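Local coordinates for SusD superfamily protein (Bacteroides thetaiotaomicron VPI-5482, PDB 3HDX) that probably binds polysaccharide at the outer membrane, as a SusD homologue of carbohydrate uptake and metabolism, at residues N33-C38 with S356-T361; M125-G130 with R430-V435; T154-A159 with A204-W209; L448-I451 with G455-W458. All coordinates share one frame; numbering follows the deposited sequence. Where two conformers were deposited one is given.

The four contacts lie in the helical framework of a SusD-type protein, and interaction 2 touches each of the other three. Its centre is about 13 Å from that of interaction 1, about 12 Å from interaction 3 and about 9 Å from interaction 4. Arg127 is the neighbour shared by interactions 1 and 3: Phe360 CE1 of interaction 1 lies 3.8 Å from Arg127 NH2, and Trp209 CE2 of interaction 3 lies 3.7 Å from Arg127 CG. Toward interaction 4, Ile128 O is 2.8 Å from Trp458 N, a probable hydrogen bond. Interactions 3 and 4 do not touch. The ethanediol molecules at interactions 2 and 3 probably come from the crystallisation liquor.

Interaction 1: N33-C38 with S356-T361; sequences NTHWIC and SSIVFT
Ile358 reaches the helix through two of its branches, each meeting a different aromatic ring. Its CG2 methyl sits over one face of the His35 imidazole, toward the rim, a CH-pi contact with 4.0 Å from CG2 to the ring centroid and the methyl 16° off the normal. Its CG1 takes the other partner, lying 3.8 Å from Trp36 CH2 and equally close to CZ2, so the benzo end of the indole does the touching. The isoleucine rotamer makes this possible: with chi1 at -67°, CG1 stands beside the backbone N while CG2 points anti to it, and the two branches diverge. In the fold, this joins helix 34-41 to strand 358-361, which pairs antiparallel with strand 259-261 in a two-stranded sheet, deep in the protein interior. The His35 ring extends toward the strand because chi1 of -173° carries it straight out from the backbone N. Tyr124 from helix 104-129 holds the far nitrogen, ND1, through its hydroxyl. At the near nitrogen a water bridges the segments: it accepts a weak bond from His35 NE2 at 3.1 Å and donates a better one to Val359 O at 2.9 Å. Within the helix, Trp36 lays its indole against the CB of His35, which sits over the centre of the indole face. Leu29 of helix 11-30 packs against both His35 and Ile358.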
loop_
_atom_site.group_PDB
_atom_site.type_symbol
_atom_site.label_atom_id
_atom_site.label_comp_id
_atom_site.label_asym_id
_atom_site.label_seq_id
_atom_site.Cartn_x
_atom_site.Cartn_y
_atom_site.Cartn_z
ATOM N N ASN A 33 4.901 2.740 12.168
ATOM C CA ASN A 33 3.694 3.063 11.417
ATOM C C ASN A 33 3.971 3.726 10.057
ATOM O O ASN A 33 3.155 4.504 9.551
ATOM C CB ASN A 33 2.727 3.888 12.288
ATOM C CG ASN A 33 2.185 3.103 13.429
ATOM O OD1 ASN A 33 1.901 1.921 13.273
ATOM N ND2 ASN A 33 2.143 3.714 14.619
ATOM N N THR A 34 5.087 3.333 9.450
ATOM C CA THR A 34 5.534 3.841 8.164
ATOM C C THR A 34 4.426 3.970 7.128
ATOM O O THR A 34 4.274 5.003 6.502
ATOM C CB THR A 34 6.699 2.963 7.584
ATOM O OG1 THR A 34 7.888 3.204 8.351
ATOM C CG2 THR A 34 6.936 3.233 6.082
ATOM N N HIS A 35 3.644 2.915 6.964
ATOM C CA HIS A 35 2.644 2.911 5.893
ATOM C C HIS A 35 1.683 4.102 5.965
ATOM O O HIS A 35 1.441 4.789 4.968
ATOM C CB HIS A 35 1.895 1.570 5.899
ATOM C CG HIS A 35 0.963 1.383 4.731
ATOM N ND1 HIS A 35 1.387 1.333 3.418
ATOM C CD2 HIS A 35 -0.376 1.171 4.704
ATOM C CE1 HIS A 35 0.335 1.133 2.639
ATOM N NE2 HIS A 35 -0.746 1.031 3.394
ATOM N N TRP A 36 1.235 4.386 7.181
ATOM C CA TRP A 36 0.269 5.455 7.444
ATOM C C TRP A 36 0.935 6.799 7.587
ATOM O O TRP A 36 0.376 7.811 7.165
ATOM C CB TRP A 36 -0.624 5.083 8.641
ATOM C CG TRP A 36 -1.211 3.725 8.407
ATOM C CD1 TRP A 36 -2.287 3.407 7.630
ATOM C CD2 TRP A 36 -0.650 2.482 8.853
ATOM N NE1 TRP A 36 -2.449 2.043 7.584
ATOM C CE2 TRP A 36 -1.455 1.452 8.318
ATOM C CE3 TRP A 36 0.469 2.133 9.648
ATOM C CZ2 TRP A 36 -1.183 0.097 8.555
ATOM C CZ3 TRP A 36 0.743 0.785 9.874
ATOM C CH2 TRP A 36 -0.073 -0.216 9.308
ATOM N N ILE A 37 2.116 6.814 8.222
ATOM C CA ILE A 37 2.890 8.042 8.401
ATOM C C ILE A 37 3.264 8.612 7.032
ATOM O O ILE A 37 3.041 9.803 6.744
ATOM C CB ILE A 37 4.182 7.766 9.243
ATOM C CG1 ILE A 37 3.835 7.465 10.716
ATOM C CG2 ILE A 37 5.182 8.913 9.093
ATOM C CD1 ILE A 37 3.203 8.552 11.482
ATOM N N CYS A 38 3.765 7.739 6.154
ATOM C CA CYS A 38 4.190 8.161 4.822
ATOM C C CYS A 38 3.053 8.331 3.824
ATOM O O CYS A 38 3.206 9.137 2.886
ATOM C CB CYS A 38 5.251 7.194 4.247
ATOM S SG CYS A 38 6.735 7.076 5.228
ATOM N N SER A 356 -4.983 -5.745 12.708
ATOM C CA SER A 356 -5.295 -5.313 11.360
ATOM C C SER A 356 -4.197 -5.572 10.341
ATOM O O SER A 356 -3.015 -5.308 10.600
ATOM C CB SER A 356 -5.598 -3.816 11.333
ATOM O OG SER A 356 -4.617 -3.073 12.009
ATOM N N SER A 357 -4.619 -6.068 9.187
ATOM C CA SER A 357 -3.724 -6.266 8.060
ATOM C C SER A 357 -3.484 -4.933 7.366
ATOM O O SER A 357 -4.363 -4.053 7.338
ATOM C CB SER A 357 -4.347 -7.179 6.995
ATOM O OG SER A 357 -4.581 -8.494 7.432
ATOM N N ILE A 358 -2.288 -4.810 6.805
ATOM C CA ILE A 358 -2.008 -3.787 5.814
ATOM C C ILE A 358 -2.694 -4.238 4.511
ATOM O O ILE A 358 -2.541 -5.405 4.078
ATOM C CB ILE A 358 -0.497 -3.610 5.593
ATOM C CG1 ILE A 358 0.187 -3.051 6.828
ATOM C CG2 ILE A 358 -0.228 -2.722 4.342
ATOM C CD1 ILE A 358 1.692 -3.242 6.813
ATOM N N VAL A 359 -3.484 -3.341 3.917
ATOM C CA VAL A 359 -4.129 -3.602 2.630
ATOM C C VAL A 359 -3.534 -2.634 1.630
ATOM O O VAL A 359 -3.894 -1.451 1.585
ATOM C CB VAL A 359 -5.635 -3.496 2.686
ATOM C CG1 VAL A 359 -6.236 -3.723 1.275
ATOM C CG2 VAL A 359 -6.220 -4.483 3.765
ATOM N N PHE A 360 -2.552 -3.127 0.869
ATOM C CA PHE A 360 -1.940 -2.289 -0.130
ATOM C C PHE A 360 -2.923 -1.951 -1.231
ATOM O O PHE A 360 -2.993 -0.808 -1.657
ATOM C CB PHE A 360 -0.652 -2.895 -0.676
ATOM C CG PHE A 360 -0.040 -2.083 -1.765
ATOM C CD1 PHE A 360 0.671 -0.909 -1.484
ATOM C CD2 PHE A 360 -0.223 -2.428 -3.092
ATOM C CE1 PHE A 360 1.220 -0.141 -2.558
ATOM C CE2 PHE A 360 0.325 -1.655 -4.113
ATOM C CZ PHE A 360 1.004 -0.522 -3.838
ATOM N N THR A 361 -3.646 -2.966 -1.706
ATOM C CA THR A 361 -4.637 -2.778 -2.748
ATOM C C THR A 361 -5.754 -3.798 -2.671
ATOM O O THR A 361 -5.661 -4.858 -2.051
ATOM C CB THR A 361 -3.994 -2.771 -4.154
ATOM O OG1 THR A 361 -4.947 -2.314 -5.133
ATOM C CG2 THR A 361 -3.428 -4.130 -4.559
HETATM O O HOH W 1 -3.376 -0.443 4.211
#

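Interaction 2: M125-G130 with R430-V435; sequences MVRIWG and RWYDLV. With EDO (1,2-ethanediol), chain E.
Arg127 lays its guanidinium flat on the ring of Tyr432, the planes only 5° apart and the centres 3.6 Å from each other. This is a stacked cation-pi contact between two helices, 104-129 and 430-441, that belong to the TPR-like helical core of the SusD family and come from distant parts of the chain. Arg127 CZ lies nearly above the ring centroid, 12° off the normal, and NH2 comes down to 3.5 Å from Tyr432 CE2. The aliphatic part of the arginine follows the same face, with CD making a CH-pi contact to the ring. A bend at chi3 (-58°) turns the end of the chain so that methylene and guanidinium share one face of the tyrosine. Beyond the ring, Ile128 CG1 packs against the tyrosine hydroxyl.

Waters form the next shell. One accepts from Arg127 NE at 2.8 Å and makes a weak bond with Tyr432 OH, tying the rim of the stack together. A further water, modelled at two sites too close to be filled together and so probably alternatives, donates to Arg127 O and accepts from Trp431 NE1, linking the helix backbone to the indole. Farther out, Trp209 of helix 196-209 packs against both Arg127 and Tyr432, and Trp429 also touches the arginine. Asp433 forms salt bridges with Arg420 and Arg436. At the distant end of the segment Arg430 grips an ethanediol edge-on, NH1 donating to its O1 at 2.8 Å.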
loop_
_atom_site.group_PDB
_atom_site.type_symbol
_atom_site.label_atom_id
_atom_site.label_comp_id
_atom_site.label_asym_id
_atom_site.label_seq_id
_atom_site.Cartn_x
_atom_site.Cartn_y
_atom_site.Cartn_z
HETATM N N MSE A 125 9.889 1.844 -1.759
HETATM C CA MSE A 125 10.942 2.709 -1.252
HETATM C C MSE A 125 11.229 3.856 -2.256
HETATM O O MSE A 125 11.571 4.970 -1.841
HETATM C CB MSE A 125 12.183 1.916 -0.817
HETATM C CG MSE A 125 13.036 1.445 -1.944
HETATM SE SE MSE A 125 14.471 0.284 -1.406
HETATM C CE MSE A 125 15.300 1.482 -0.086
ATOM N N VAL A 126 11.091 3.600 -3.560
ATOM C CA VAL A 126 11.247 4.662 -4.581
ATOM C C VAL A 126 10.197 5.755 -4.415
ATOM O O VAL A 126 10.510 6.957 -4.547
ATOM C CB VAL A 126 11.302 4.090 -6.028
ATOM C CG1 VAL A 126 10.989 5.181 -7.098
ATOM C CG2 VAL A 126 12.652 3.361 -6.233
ATOM N N ARG A 127 8.972 5.382 -4.026
ATOM C CA ARG A 127 7.967 6.414 -3.796
ATOM C C ARG A 127 8.339 7.305 -2.603
ATOM O O ARG A 127 7.970 8.487 -2.583
ATOM C CB ARG A 127 6.589 5.840 -3.520
ATOM C CG ARG A 127 5.964 5.094 -4.691
ATOM C CD ARG A 127 4.461 4.917 -4.434
ATOM N NE ARG A 127 4.212 4.197 -3.198
ATOM C CZ ARG A 127 3.008 3.758 -2.807
ATOM N NH1 ARG A 127 1.931 3.938 -3.552
ATOM N NH2 ARG A 127 2.896 3.120 -1.669
ATOM N N ILE A 128 9.034 6.722 -1.615
ATOM C CA ILE A 128 9.403 7.433 -0.385
ATOM C C ILE A 128 10.640 8.319 -0.554
ATOM O O ILE A 128 10.609 9.489 -0.178
ATOM C CB ILE A 128 9.548 6.440 0.815
ATOM C CG1 ILE A 128 8.197 5.809 1.161
ATOM C CG2 ILE A 128 10.131 7.121 2.044
ATOM C CD1 ILE A 128 8.260 4.717 2.182
ATOM N N TRP A 129 11.707 7.750 -1.085
ATOM C CA TRP A 129 13.013 8.406 -1.160
ATOM C C TRP A 129 13.424 8.858 -2.556
ATOM O O TRP A 129 14.327 9.670 -2.685
ATOM C CB TRP A 129 14.125 7.494 -0.582
ATOM C CG TRP A 129 14.076 7.340 0.902
ATOM C CD1 TRP A 129 14.564 8.228 1.841
ATOM C CD2 TRP A 129 13.559 6.231 1.637
ATOM N NE1 TRP A 129 14.334 7.741 3.101
ATOM C CE2 TRP A 129 13.723 6.514 3.000
ATOM C CE3 TRP A 129 12.943 5.030 1.274
ATOM C CZ2 TRP A 129 13.286 5.643 3.987
ATOM C CZ3 TRP A 129 12.499 4.175 2.256
ATOM C CH2 TRP A 129 12.685 4.477 3.593
ATOM N N GLY A 130 12.761 8.352 -3.595
ATOM C CA GLY A 130 13.179 8.644 -4.967
ATOM C C GLY A 130 14.333 7.711 -5.347
ATOM O O GLY A 130 14.200 6.493 -5.317
ATOM N N ARG A 430 -3.361 8.435 0.307
ATOM C CA ARG A 430 -3.618 9.864 0.082
ATOM C C ARG A 430 -2.420 10.673 -0.417
ATOM O O ARG A 430 -2.525 11.423 -1.367
ATOM C CB ARG A 430 -4.238 10.488 1.321
ATOM C CG ARG A 430 -4.569 11.937 1.248
ATOM C CD ARG A 430 -5.530 12.336 0.129
ATOM N NE ARG A 430 -5.821 13.752 0.235
ATOM C CZ ARG A 430 -6.363 14.539 -0.699
ATOM N NH1 ARG A 430 -6.753 14.080 -1.876
ATOM N NH2 ARG A 430 -6.543 15.822 -0.421
ATOM N N TRP A 431 -1.294 10.547 0.248
ATOM C CA TRP A 431 -0.110 11.343 -0.129
ATOM C C TRP A 431 0.354 11.007 -1.559
ATOM O O TRP A 431 0.569 11.896 -2.372
ATOM C CB TRP A 431 1.037 11.139 0.875
ATOM C CG TRP A 431 2.321 11.659 0.335
ATOM C CD1 TRP A 431 3.358 10.913 -0.109
ATOM C CD2 TRP A 431 2.644 13.030 0.038
ATOM N NE1 TRP A 431 4.330 11.728 -0.642
ATOM C CE2 TRP A 431 3.917 13.037 -0.562
ATOM C CE3 TRP A 431 1.989 14.231 0.230
ATOM C CZ2 TRP A 431 4.560 14.222 -0.953
ATOM C CZ3 TRP A 431 2.608 15.420 -0.166
ATOM C CH2 TRP A 431 3.886 15.405 -0.750
ATOM N N TYR A 432 0.494 9.724 -1.862
ATOM C CA TYR A 432 0.930 9.303 -3.190
ATOM C C TYR A 432 -0.095 9.746 -4.260
ATOM O O TYR A 432 0.275 10.205 -5.335
ATOM C CB TYR A 432 1.172 7.799 -3.236
ATOM C CG TYR A 432 2.076 7.315 -2.155
ATOM C CD1 TYR A 432 3.415 7.700 -2.125
ATOM C CD2 TYR A 432 1.578 6.556 -1.093
ATOM C CE1 TYR A 432 4.238 7.303 -1.094
ATOM C CE2 TYR A 432 2.394 6.138 -0.055
ATOM C CZ TYR A 432 3.731 6.525 -0.052
ATOM O OH TYR A 432 4.567 6.085 0.960
ATOM N N ASP A 433 -1.371 9.603 -3.926
ATOM C CA ASP A 433 -2.460 10.058 -4.769
ATOM C C ASP A 433 -2.391 11.560 -5.009
ATOM O O ASP A 433 -2.623 12.028 -6.130
ATOM C CB ASP A 433 -3.809 9.712 -4.158
ATOM C CG ASP A 433 -4.144 8.224 -4.244
ATOM O OD1 ASP A 433 -3.399 7.420 -4.838
ATOM O OD2 ASP A 433 -5.209 7.842 -3.718
ATOM N N LEU A 434 -2.013 12.345 -3.981
ATOM C CA LEU A 434 -1.910 13.813 -4.170
ATOM C C LEU A 434 -0.850 14.144 -5.205
ATOM O O LEU A 434 -1.049 15.065 -6.012
ATOM C CB LEU A 434 -1.585 14.497 -2.837
ATOM C CG LEU A 434 -2.790 14.807 -1.953
ATOM C CD1 LEU A 434 -2.308 15.213 -0.564
ATOM C CD2 LEU A 434 -3.628 15.931 -2.575
ATOM N N VAL A 435 0.259 13.394 -5.167
ATOM C CA VAL A 435 1.355 13.593 -6.137
ATOM C C VAL A 435 0.889 13.202 -7.557
ATOM O O VAL A 435 1.044 13.974 -8.498
ATOM C CB VAL A 435 2.649 12.841 -5.711
ATOM C CG1 VAL A 435 3.729 12.926 -6.810
ATOM C CG2 VAL A 435 3.196 13.356 -4.338
HETATM C C1 EDO E . -7.312 17.584 -3.636
HETATM O O1 EDO E . -7.844 16.402 -3.005
HETATM C C2 EDO E . -7.485 18.784 -2.739
HETATM O O2 EDO E . -6.751 18.552 -1.535
HETATM O O HOH W 2 5.623 3.982 -0.742
HETATM O O HOH W 3 6.969 10.241 -0.738
HETATM O O HOH W 4 6.380 10.843 -2.876
#

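Interaction 3: T154-A159 with A204-W209. With EDO (1,2-ethanediol), chain D.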
loop_
_atom_site.group_PDB
_atom_site.type_symbol
_atom_site.label_atom_id
_atom_site.label_comp_id
_atom_site.label_asym_id
_atom_site.label_seq_id
_atom_site.Cartn_x
_atom_site.Cartn_y
_atom_site.Cartn_z
ATOM N N THR A 154 15.590 3.947 -13.267
ATOM C CA THR A 154 16.345 2.695 -13.439
ATOM C C THR A 154 15.871 1.625 -12.451
ATOM O O THR A 154 15.722 0.450 -12.802
ATOM C CB THR A 154 17.844 2.966 -13.304
ATOM O OG1 THR A 154 18.185 3.975 -14.280
ATOM C CG2 THR A 154 18.667 1.711 -13.504
ATOM N N VAL A 155 15.620 2.049 -11.209
ATOM C CA VAL A 155 15.146 1.126 -10.182
ATOM C C VAL A 155 13.751 0.600 -10.565
ATOM O O VAL A 155 13.465 -0.601 -10.456
ATOM C CB VAL A 155 15.141 1.788 -8.785
ATOM C CG1 VAL A 155 14.568 0.853 -7.775
ATOM C CG2 VAL A 155 16.554 2.267 -8.385
ATOM N N LEU A 156 12.877 1.487 -11.023
ATOM C CA LEU A 156 11.526 1.049 -11.405
ATOM C C LEU A 156 11.568 0.142 -12.629
ATOM O O LEU A 156 10.784 -0.809 -12.729
ATOM C CB LEU A 156 10.624 2.273 -11.603
ATOM C CG LEU A 156 10.353 3.053 -10.312
ATOM C CD1 LEU A 156 9.451 4.260 -10.619
ATOM C CD2 LEU A 156 9.726 2.178 -9.208
ATOM N N SER A 157 12.469 0.402 -13.579
ATOM C CA SER A 157 12.593 -0.507 -14.731
ATOM C C SER A 157 13.041 -1.914 -14.289
ATOM O O SER A 157 12.548 -2.922 -14.812
ATOM C CB SER A 157 13.598 0.007 -15.769
ATOM O OG SER A 157 13.131 1.157 -16.406
ATOM N N TYR A 158 13.920 -1.978 -13.303
ATOM C CA TYR A 158 14.319 -3.265 -12.715
ATOM C C TYR A 158 13.094 -3.931 -12.052
ATOM O O TYR A 158 12.797 -5.125 -12.324
ATOM C CB TYR A 158 15.459 -3.060 -11.685
ATOM C CG TYR A 158 15.792 -4.273 -10.851
ATOM C CD1 TYR A 158 16.589 -5.285 -11.353
ATOM C CD2 TYR A 158 15.287 -4.401 -9.562
ATOM C CE1 TYR A 158 16.939 -6.370 -10.591
ATOM C CE2 TYR A 158 15.634 -5.467 -8.776
ATOM C CZ TYR A 158 16.446 -6.472 -9.300
ATOM O OH TYR A 158 16.770 -7.546 -8.521
ATOM N N ALA A 159 12.363 -3.161 -11.242
ATOM C CA ALA A 159 11.187 -3.696 -10.540
ATOM C C ALA A 159 10.126 -4.244 -11.517
ATOM O O ALA A 159 9.589 -5.332 -11.311
ATOM C CB ALA A 159 10.622 -2.712 -9.569
ATOM N N ALA A 204 0.799 -2.118 -12.189
ATOM C CA ALA A 204 -0.147 -1.042 -12.487
ATOM C C ALA A 204 0.239 0.262 -11.776
ATOM O O ALA A 204 0.227 1.329 -12.369
ATOM C CB ALA A 204 -1.602 -1.451 -12.113
ATOM N N HIS A 205 0.550 0.135 -10.494
ATOM C CA HIS A 205 0.944 1.293 -9.697
ATOM C C HIS A 205 2.306 1.878 -10.060
ATOM O O HIS A 205 2.485 3.098 -9.963
ATOM C CB HIS A 205 0.754 1.029 -8.205
ATOM C CG HIS A 205 -0.651 1.247 -7.756
ATOM N ND1 HIS A 205 -1.215 2.508 -7.755
ATOM C CD2 HIS A 205 -1.594 0.399 -7.268
ATOM C CE1 HIS A 205 -2.456 2.418 -7.304
ATOM N NE2 HIS A 205 -2.718 1.150 -7.018
ATOM N N ILE A 206 3.300 1.038 -10.373
ATOM C CA ILE A 206 4.589 1.558 -10.831
ATOM C C ILE A 206 4.329 2.398 -12.085
ATOM O O ILE A 206 4.792 3.541 -12.195
ATOM C CB ILE A 206 5.588 0.446 -11.208
ATOM C CG1 ILE A 206 6.063 -0.303 -9.953
ATOM C CG2 ILE A 206 6.793 1.041 -11.971
ATOM C CD1 ILE A 206 6.755 -1.686 -10.217
ATOM N N CYS A 207 3.560 1.830 -13.013
ATOM C CA CYS A 207 3.278 2.544 -14.265
ATOM C C CYS A 207 2.559 3.863 -14.025
ATOM O O CYS A 207 2.920 4.882 -14.606
ATOM C CB CYS A 207 2.531 1.644 -15.262
ATOM S SG CYS A 207 3.514 0.226 -15.817
ATOM N N ALA A 208 1.537 3.863 -13.180
ATOM C CA ALA A 208 0.840 5.107 -12.890
ATOM C C ALA A 208 1.774 6.157 -12.245
ATOM O O ALA A 208 1.708 7.334 -12.586
ATOM C CB ALA A 208 -0.380 4.858 -11.952
ATOM N N TRP A 209 2.623 5.702 -11.323
ATOM C CA TRP A 209 3.609 6.579 -10.628
ATOM C C TRP A 209 4.586 7.233 -11.601
ATOM O O TRP A 209 5.039 8.350 -11.368
ATOM C CB TRP A 209 4.341 5.810 -9.539
ATOM C CG TRP A 209 5.221 6.614 -8.626
ATOM C CD1 TRP A 209 6.573 6.539 -8.514
ATOM C CD2 TRP A 209 4.783 7.534 -7.635
ATOM N NE1 TRP A 209 7.018 7.407 -7.529
ATOM C CE2 TRP A 209 5.921 8.023 -6.979
ATOM C CE3 TRP A 209 3.530 8.051 -7.286
ATOM C CZ2 TRP A 209 5.838 8.934 -5.941
ATOM C CZ3 TRP A 209 3.454 8.973 -6.228
ATOM C CH2 TRP A 209 4.606 9.427 -5.606
HETATM C C1 EDO D . 6.965 10.882 -8.741
HETATM O O1 EDO D . 5.631 10.632 -9.221
HETATM C C2 EDO D . 7.366 12.269 -9.203
HETATM O O2 EDO D . 7.279 12.343 -10.639
#
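Helices 152-169 and 196-209 run nearly antiparallel here, their segment axes crossing at -155° and approaching to 10.7 Å, with Leu156 and Ile206 the nearest pair of CA atoms. This is antiparallel helix packing within the TPR-like helical core of the SusD family, and its interface is wholly apolar. Leu156 and Ile206 lie alongside each other, pointing opposite ways: Ile206 CG2 lies 4.0 Å from Leu156 CB and also meets its CD2 methyl. The other branch of Ile206 extends to CD1, which touches Ala159 CB at 4.1 Å, so the isoleucine spans one turn of the facing helix.

Trp209 continues the row. A chi1 of -171° sends the indole away from the backbone N, swinging it out so that Leu156 CD1 meets it at the edge, 4.2 Å from Trp209 CD1. The same indole packs against Val435 and Arg436 of helix 430-441, joining a third helix to the pair. With an alanine in place of Trp209, Leu156 CD1 would probably lose its edge contact and a gap is likely to open between these helices. An ethanediol, probably from the crystallisation liquor, covers one indole face and donates from its O1 to the backbone O of Trp209 at 3.2 Å.

Interaction 4: L448-I451 with G455-W458; sequences LRLI and GIYW
The carbonyl O of Leu450 receives two weak backbone bonds, from Gly455 N at 2.9 Å and from Ile456 N at 3.4 Å. Both are bent, with N-H...O angles of 122° and 125°. They fold the chain back at the C-terminal end of helix 445-453, a turn that leads from this helix of the SusD family region into the loop before helix 462-467. Ser453 OG adds a further weak bond to the same oxygen.

Around this oxygen the side chains close the turn. Leu450 has CG anti to its backbone N (chi1 -166°), which brings CD1 over the glycine, 3.7 Å from Gly455 CA. A CB on that residue would run into this methyl, so the absence of a side chain lets the leucine lie against the main chain. Leu450 CG also meets Ile456 CG2. Replacing Leu450 with a serine would probably expose the Gly455 backbone and leave Ile456 CG2 without part of its apolar cover. Ile456 packs on Trp431 and Val435 of helix 430-441. Its CG1 stands between backbone N and carbonyl carbon, which puts CG2 beside the backbone N, on the side of Leu450 and Ile451, where it meets Ile451 CG1 at 3.7 Å.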
loop_
_atom_site.group_PDB
_atom_site.type_symbol
_atom_site.label_atom_id
_atom_site.label_comp_id
_atom_site.label_asym_id
_atom_site.label_seq_id
_atom_site.Cartn_x
_atom_site.Cartn_y
_atom_site.Cartn_z
ATOM N N LEU A 448 3.826 21.713 -7.752
ATOM C CA LEU A 448 4.673 21.290 -8.908
ATOM C C LEU A 448 6.159 21.536 -8.631
ATOM O O LEU A 448 7.017 20.716 -8.984
ATOM C CB LEU A 448 4.231 21.973 -10.204
ATOM C CG LEU A 448 2.868 21.574 -10.745
ATOM C CD1 LEU A 448 2.405 22.603 -11.812
ATOM C CD2 LEU A 448 2.962 20.117 -11.287
ATOM N N ARG A 449 6.467 22.640 -7.947
ATOM C CA ARG A 449 7.880 22.916 -7.586
ATOM C C ARG A 449 8.353 21.931 -6.534
ATOM O O ARG A 449 9.489 21.509 -6.564
ATOM C CB ARG A 449 8.053 24.359 -7.159
ATOM C CG ARG A 449 9.435 24.743 -6.653
ATOM C CD ARG A 449 9.470 24.592 -5.181
ATOM N NE ARG A 449 10.763 24.943 -4.640
ATOM C CZ ARG A 449 11.006 25.012 -3.332
ATOM N NH1 ARG A 449 10.054 24.759 -2.413
ATOM N NH2 ARG A 449 12.224 25.354 -2.949
ATOM N N LEU A 450 7.500 21.597 -5.563
ATOM C CA LEU A 450 7.846 20.577 -4.567
ATOM C C LEU A 450 8.192 19.243 -5.248
ATOM O O LEU A 450 9.134 18.554 -4.836
ATOM C CB LEU A 450 6.691 20.387 -3.585
ATOM C CG LEU A 450 6.990 19.613 -2.301
ATOM C CD1 LEU A 450 7.857 20.425 -1.333
ATOM C CD2 LEU A 450 5.713 19.249 -1.588
ATOM N N ILE A 451 7.467 18.908 -6.316
ATOM C CA ILE A 451 7.722 17.664 -7.070
ATOM C C ILE A 451 9.069 17.755 -7.779
ATOM O O ILE A 451 9.918 16.876 -7.612
ATOM C CB ILE A 451 6.604 17.366 -8.085
ATOM C CG1 ILE A 451 5.297 17.017 -7.347
ATOM C CG2 ILE A 451 7.003 16.207 -9.042
ATOM C CD1 ILE A 451 4.043 17.087 -8.214
ATOM N N GLY A 455 11.158 17.755 -2.926
ATOM C CA GLY A 455 10.519 17.905 -1.629
ATOM C C GLY A 455 9.354 16.982 -1.359
ATOM O O GLY A 455 8.817 16.986 -0.257
ATOM N N ILE A 456 8.994 16.187 -2.366
ATOM C CA ILE A 456 7.991 15.123 -2.236
ATOM C C ILE A 456 8.600 13.830 -1.699
ATOM O O ILE A 456 7.855 12.858 -1.444
ATOM C CB ILE A 456 7.271 14.811 -3.571
ATOM C CG1 ILE A 456 8.258 14.387 -4.679
ATOM C CG2 ILE A 456 6.338 15.991 -3.954
ATOM C CD1 ILE A 456 7.580 13.662 -5.839
ATOM N N TYR A 457 9.919 13.791 -1.504
ATOM C CA TYR A 457 10.569 12.610 -0.916
ATOM C C TYR A 457 11.046 12.899 0.488
ATOM O O TYR A 457 11.080 14.052 0.953
ATOM C CB TYR A 457 11.735 12.175 -1.814
ATOM C CG TYR A 457 11.285 11.891 -3.219
ATOM C CD1 TYR A 457 10.360 10.901 -3.455
ATOM C CD2 TYR A 457 11.777 12.603 -4.307
ATOM C CE1 TYR A 457 9.936 10.611 -4.720
ATOM C CE2 TYR A 457 11.326 12.340 -5.598
ATOM C CZ TYR A 457 10.396 11.322 -5.793
ATOM O OH TYR A 457 9.929 10.967 -7.064
ATOM N N TRP A 458 11.354 11.826 1.187
ATOM C CA TRP A 458 11.906 11.877 2.536
ATOM C C TRP A 458 13.400 12.086 2.470
ATOM O O TRP A 458 14.075 11.682 1.509
ATOM C CB TRP A 458 11.626 10.578 3.324
ATOM C CG TRP A 458 10.247 10.542 3.826
ATOM C CD1 TRP A 458 9.090 10.394 3.077
ATOM C CD2 TRP A 458 9.839 10.647 5.193
ATOM N NE1 TRP A 458 7.999 10.406 3.921
ATOM C CE2 TRP A 458 8.423 10.537 5.222
ATOM C CE3 TRP A 458 10.540 10.803 6.412
ATOM C CZ2 TRP A 458 7.678 10.641 6.423
ATOM C CZ3 TRP A 458 9.803 10.863 7.600
ATOM C CH2 TRP A 458 8.386 10.790 7.595
#